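Local coordinates for protein cytosol aminopeptidase (Coxiella burnetii, PDB 3IJ3) that probably acts as a manganese-dependent metalloaminopeptidase of the M17 family, removing residues one at a time from the N-termini of peptides, at residues A181-V193 / G226-G238. Numbering follows the deposited sequence. Where two conformers were deposited one is given.
Sequences AEDMGPSELAQAV and GSRPPLLIDLKWG. With SO4 (sulfate ion), chain G.
A buried helix-on-strand contact joins the start of helix 186-200 to strand 231-237 in the catalytic domain of the M17 family, with R228 reaching the turn at A181 as a polar clasp at one end. The short helix and strand segments run nearly parallel, 5° apart, with axes 9.3 Å apart. The strand lies between strands 203-208 and 295-305 of the large mixed sheet.

The apolar part follows the strand. L231 sets CD2 against P186, 3.9 Å from CB. I233 lies over A190, its CD1 3.6 Å from A190 CA. With chi1 at -58°, I233 CG1 turns beside its own backbone N and leads CD1 to A190, while CG2 meets V193 CG1 tip to tip at 3.7 Å. V193 CG1 also touches L235 CD1. Helix 275-289 and I206 of strand 203-208 pack around this core.

At the clasp, NH1 and NH2 of R228 both donate to A181 O, end-on, at 2.9 and 3.0 Å. The oxygen lies in the guanidinium plane, but NH2 stands well above the carbonyl plane. M184 N bonds to the same oxygen, which thus takes three donors. G185 CA lies over one guanidinium face, 3.3 Å above the plane and towards its rim. G185 sits at the N-cap position, and its N bonds to E188 OE1. A water accepts from R228 NH1 and may donate to E188 OE2.

E182 forms salt bridges with R224 and R313 of the second subunit, so the turn also belongs to a subunit interface. The double grip holds the end of R228 on A181 O; G185 CA and the water probably limit how its plane turns. E188 probably offsets some of the charge of R228, which R313 of the second subunit approaches with a like charge.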
loop_
_atom_site.group_PDB
_atom_site.type_symbol
_atom_site.label_atom_id
_atom_site.label_comp_id
_atom_site.label_asym_id
_atom_site.label_seq_id
_atom_site.Cartn_x
_atom_site.Cartn_y
_atom_site.Cartn_z
ATOM N N ALA A 181 -12.379 5.230 25.068
ATOM C CA ALA A 181 -13.332 4.134 24.966
ATOM C C ALA A 181 -13.318 3.196 26.159
ATOM O O ALA A 181 -14.368 2.702 26.564
ATOM C CB ALA A 181 -13.148 3.355 23.654
ATOM N N GLU A 182 -12.132 2.938 26.732
ATOM C CA GLU A 182 -12.038 2.059 27.887
ATOM C C GLU A 182 -12.959 2.500 29.041
ATOM O O GLU A 182 -13.473 1.658 29.787
ATOM C CB GLU A 182 -10.597 2.013 28.400
ATOM C CG GLU A 182 -10.396 1.202 29.693
ATOM C CD GLU A 182 -10.689 -0.292 29.568
ATOM O OE1 GLU A 182 -10.841 -0.842 28.450
ATOM O OE2 GLU A 182 -10.738 -0.958 30.634
ATOM N N ASP A 183 -13.135 3.798 29.169
ATOM C CA ASP A 183 -13.958 4.390 30.245
ATOM C C ASP A 183 -15.310 4.918 29.739
ATOM O O ASP A 183 -16.045 5.606 30.459
ATOM C CB ASP A 183 -13.129 5.502 30.897
ATOM C CG ASP A 183 -11.817 4.986 31.494
ATOM O OD1 ASP A 183 -11.783 3.857 32.008
ATOM O OD2 ASP A 183 -10.834 5.748 31.492
ATOM N N MET A 184 -15.656 4.566 28.509
ATOM C CA MET A 184 -16.899 4.993 27.884
ATOM C C MET A 184 -17.376 3.895 26.934
ATOM O O MET A 184 -17.436 4.089 25.701
ATOM C CB MET A 184 -16.751 6.337 27.166
ATOM C CG MET A 184 -18.038 6.911 26.592
ATOM S SD MET A 184 -19.410 7.059 27.780
ATOM C CE MET A 184 -18.662 8.083 29.081
ATOM N N GLY A 185 -17.720 2.761 27.532
ATOM C CA GLY A 185 -18.292 1.655 26.789
ATOM C C GLY A 185 -19.813 1.725 26.848
ATOM O O GLY A 185 -20.390 2.673 27.353
ATOM N N PRO A 186 -20.489 0.683 26.349
ATOM C CA PRO A 186 -21.960 0.720 26.333
ATOM C C PRO A 186 -22.604 0.988 27.700
ATOM O O PRO A 186 -23.558 1.767 27.792
ATOM C CB PRO A 186 -22.335 -0.666 25.773
ATOM C CG PRO A 186 -21.169 -1.024 24.894
ATOM C CD PRO A 186 -19.942 -0.476 25.637
ATOM N N SER A 187 -22.073 0.355 28.748
ATOM C CA SER A 187 -22.584 0.528 30.107
ATOM C C SER A 187 -22.421 1.955 30.594
ATOM O O SER A 187 -23.338 2.521 31.178
ATOM C CB SER A 187 -21.868 -0.421 31.076
ATOM O OG SER A 187 -22.118 -1.768 30.725
ATOM N N GLU A 188 -21.253 2.543 30.338
ATOM C CA GLU A 188 -20.986 3.915 30.764
ATOM C C GLU A 188 -21.870 4.915 30.010
ATOM O O GLU A 188 -22.293 5.936 30.561
ATOM C CB GLU A 188 -19.516 4.289 30.620
ATOM C CG GLU A 188 -18.582 3.542 31.571
ATOM C CD GLU A 188 -18.223 2.141 31.153
ATOM O OE1 GLU A 188 -18.407 1.745 29.976
ATOM O OE2 GLU A 188 -17.699 1.417 32.026
ATOM N N LEU A 189 -22.135 4.618 28.750
ATOM C CA LEU A 189 -23.002 5.458 27.932
ATOM C C LEU A 189 -24.429 5.353 28.491
ATOM O O LEU A 189 -25.122 6.369 28.663
ATOM C CB LEU A 189 -22.917 5.040 26.477
ATOM C CG LEU A 189 -23.597 5.900 25.433
ATOM C CD1 LEU A 189 -23.124 7.375 25.578
ATOM C CD2 LEU A 189 -23.323 5.339 24.026
ATOM N N ALA A 190 -24.866 4.133 28.798
ATOM C CA ALA A 190 -26.185 3.953 29.423
ATOM C C ALA A 190 -26.283 4.720 30.743
ATOM O O ALA A 190 -27.310 5.368 31.022
ATOM C CB ALA A 190 -26.485 2.454 29.648
ATOM N N GLN A 191 -25.215 4.661 31.564
ATOM C CA GLN A 191 -25.202 5.395 32.817
ATOM C C GLN A 191 -25.311 6.912 32.602
ATOM O O GLN A 191 -26.009 7.616 33.353
ATOM C CB GLN A 191 -23.946 5.044 33.636
ATOM C CG GLN A 191 -23.885 5.768 34.982
ATOM C CD GLN A 191 -25.149 5.522 35.838
ATOM O OE1 GLN A 191 -25.855 6.471 36.229
ATOM N NE2 GLN A 191 -25.473 4.246 36.064
ATOM N N ALA A 192 -24.622 7.425 31.586
ATOM C CA ALA A 192 -24.684 8.852 31.295
ATOM C C ALA A 192 -26.130 9.261 30.950
ATOM O O ALA A 192 -26.628 10.303 31.391
ATOM C CB ALA A 192 -23.710 9.213 30.124
ATOM N N VAL A 193 -26.800 8.436 30.162
ATOM C CA VAL A 193 -28.196 8.694 29.799
ATOM C C VAL A 193 -29.078 8.686 31.045
ATOM O O VAL A 193 -29.937 9.564 31.201
ATOM C CB VAL A 193 -28.736 7.712 28.729
ATOM C CG1 VAL A 193 -30.215 8.007 28.451
ATOM C CG2 VAL A 193 -27.904 7.794 27.379
ATOM N N GLY A 226 -17.346 -7.756 21.242
ATOM C CA GLY A 226 -16.671 -6.943 22.273
ATOM C C GLY A 226 -16.713 -7.561 23.666
ATOM O O GLY A 226 -17.606 -8.351 23.981
ATOM N N SER A 227 -15.726 -7.240 24.495
ATOM C CA SER A 227 -15.708 -7.763 25.859
ATOM C C SER A 227 -16.795 -7.070 26.680
ATOM O O SER A 227 -17.141 -7.542 27.774
ATOM C CB SER A 227 -14.339 -7.574 26.533
ATOM O OG SER A 227 -13.970 -6.223 26.512
ATOM N N ARG A 228 -17.294 -5.947 26.181
ATOM C CA ARG A 228 -18.367 -5.203 26.837
ATOM C C ARG A 228 -19.600 -5.373 25.959
ATOM O O ARG A 228 -19.628 -4.879 24.830
ATOM C CB ARG A 228 -17.966 -3.759 27.017
ATOM C CG ARG A 228 -16.716 -3.702 27.881
ATOM C CD ARG A 228 -16.210 -2.347 28.029
ATOM N NE ARG A 228 -15.932 -1.721 26.737
ATOM C CZ ARG A 228 -15.493 -0.472 26.620
ATOM N NH1 ARG A 228 -15.294 0.233 27.706
ATOM N NH2 ARG A 228 -15.278 0.068 25.425
ATOM N N PRO A 229 -20.603 -6.069 26.483
ATOM C CA PRO A 229 -21.739 -6.436 25.636
ATOM C C PRO A 229 -22.597 -5.291 25.123
ATOM O O PRO A 229 -22.662 -4.235 25.767
ATOM C CB PRO A 229 -22.557 -7.396 26.503
ATOM C CG PRO A 229 -22.002 -7.364 27.840
ATOM C CD PRO A 229 -20.684 -6.669 27.826
ATOM N N PRO A 230 -23.268 -5.522 23.985
ATOM C CA PRO A 230 -24.100 -4.494 23.371
ATOM C C PRO A 230 -25.427 -4.295 24.080
ATOM O O PRO A 230 -25.926 -5.202 24.762
ATOM C CB PRO A 230 -24.322 -5.045 21.971
ATOM C CG PRO A 230 -24.357 -6.520 22.158
ATOM C CD PRO A 230 -23.282 -6.768 23.199
ATOM N N LEU A 231 -26.009 -3.123 23.874
ATOM C CA LEU A 231 -27.311 -2.802 24.460
ATOM C C LEU A 231 -28.007 -1.710 23.673
ATOM O O LEU A 231 -27.409 -1.092 22.790
ATOM C CB LEU A 231 -27.137 -2.440 25.923
ATOM C CG LEU A 231 -26.189 -1.310 26.282
ATOM C CD1 LEU A 231 -26.966 -0.012 26.161
ATOM C CD2 LEU A 231 -25.607 -1.386 27.679
ATOM N N LEU A 232 -29.291 -1.533 23.961
ATOM C CA LEU A 232 -30.079 -0.465 23.382
ATOM C C LEU A 232 -30.634 0.357 24.530
ATOM O O LEU A 232 -31.227 -0.182 25.467
ATOM C CB LEU A 232 -31.222 -1.000 22.522
ATOM C CG LEU A 232 -32.206 0.034 21.969
ATOM C CD1 LEU A 232 -31.532 0.997 20.974
ATOM C CD2 LEU A 232 -33.376 -0.670 21.331
ATOM N N ILE A 233 -30.375 1.652 24.484
ATOM C CA ILE A 233 -30.888 2.612 25.476
ATOM C C ILE A 233 -32.151 3.257 24.883
ATOM O O ILE A 233 -32.096 3.767 23.769
ATOM C CB ILE A 233 -29.841 3.712 25.736
ATOM C CG1 ILE A 233 -28.539 3.096 26.223
ATOM C CG2 ILE A 233 -30.366 4.762 26.763
ATOM C CD1 ILE A 233 -27.319 3.996 25.988
ATOM N N ASP A 234 -33.240 3.303 25.661
ATOM C CA ASP A 234 -34.547 3.831 25.222
ATOM C C ASP A 234 -35.105 4.736 26.313
ATOM O O ASP A 234 -35.537 4.252 27.357
ATOM C CB ASP A 234 -35.472 2.637 24.943
ATOM C CG ASP A 234 -36.832 3.016 24.315
ATOM O OD1 ASP A 234 -37.120 4.199 24.106
ATOM O OD2 ASP A 234 -37.624 2.067 24.009
ATOM N N LEU A 235 -35.006 6.043 26.101
ATOM C CA LEU A 235 -35.490 7.048 27.045
ATOM C C LEU A 235 -36.759 7.708 26.548
ATOM O O LEU A 235 -36.890 7.992 25.341
ATOM C CB LEU A 235 -34.403 8.112 27.302
ATOM C CG LEU A 235 -34.751 9.388 28.115
ATOM C CD1 LEU A 235 -33.496 10.047 28.698
ATOM C CD2 LEU A 235 -35.521 10.420 27.253
ATOM N N LYS A 236 -37.699 7.968 27.467
ATOM C CA LYS A 236 -38.934 8.668 27.136
ATOM C C LYS A 236 -39.225 9.774 28.146
ATOM O O LYS A 236 -38.968 9.633 29.337
ATOM C CB LYS A 236 -40.143 7.731 27.043
ATOM C CG LYS A 236 -40.087 6.836 25.829
ATOM C CD LYS A 236 -41.311 5.953 25.661
ATOM C CE LYS A 236 -41.308 5.339 24.252
ATOM N NZ LYS A 236 -42.516 4.505 23.969
ATOM N N TRP A 237 -39.793 10.859 27.642
ATOM C CA TRP A 237 -40.159 12.014 28.462
ATOM C C TRP A 237 -41.265 12.806 27.815
ATOM O O TRP A 237 -41.380 12.847 26.602
ATOM C CB TRP A 237 -38.928 12.927 28.626
ATOM C CG TRP A 237 -39.146 14.269 29.258
ATOM C CD1 TRP A 237 -38.933 14.588 30.550
ATOM C CD2 TRP A 237 -39.581 15.480 28.608
ATOM N NE1 TRP A 237 -39.219 15.918 30.773
ATOM C CE2 TRP A 237 -39.602 16.492 29.590
ATOM C CE3 TRP A 237 -39.924 15.811 27.292
ATOM C CZ2 TRP A 237 -39.984 17.815 29.303
ATOM C CZ3 TRP A 237 -40.312 17.112 27.005
ATOM C CH2 TRP A 237 -40.331 18.104 28.005
ATOM N N GLY A 238 -42.095 13.438 28.641
ATOM C CA GLY A 238 -43.093 14.340 28.121
ATOM C C GLY A 238 -44.513 13.841 28.131
ATOM O O GLY A 238 -44.773 12.664 28.390
HETATM S S SO4 G . -45.225 4.638 25.990
HETATM O O1 SO4 G . -44.396 4.497 27.182
HETATM O O2 SO4 G . -46.540 5.150 26.365
HETATM O O3 SO4 G . -44.603 5.581 25.076
HETATM O O4 SO4 G . -45.393 3.348 25.331
HETATM O O HOH W 1 -15.532 -0.386 30.683
#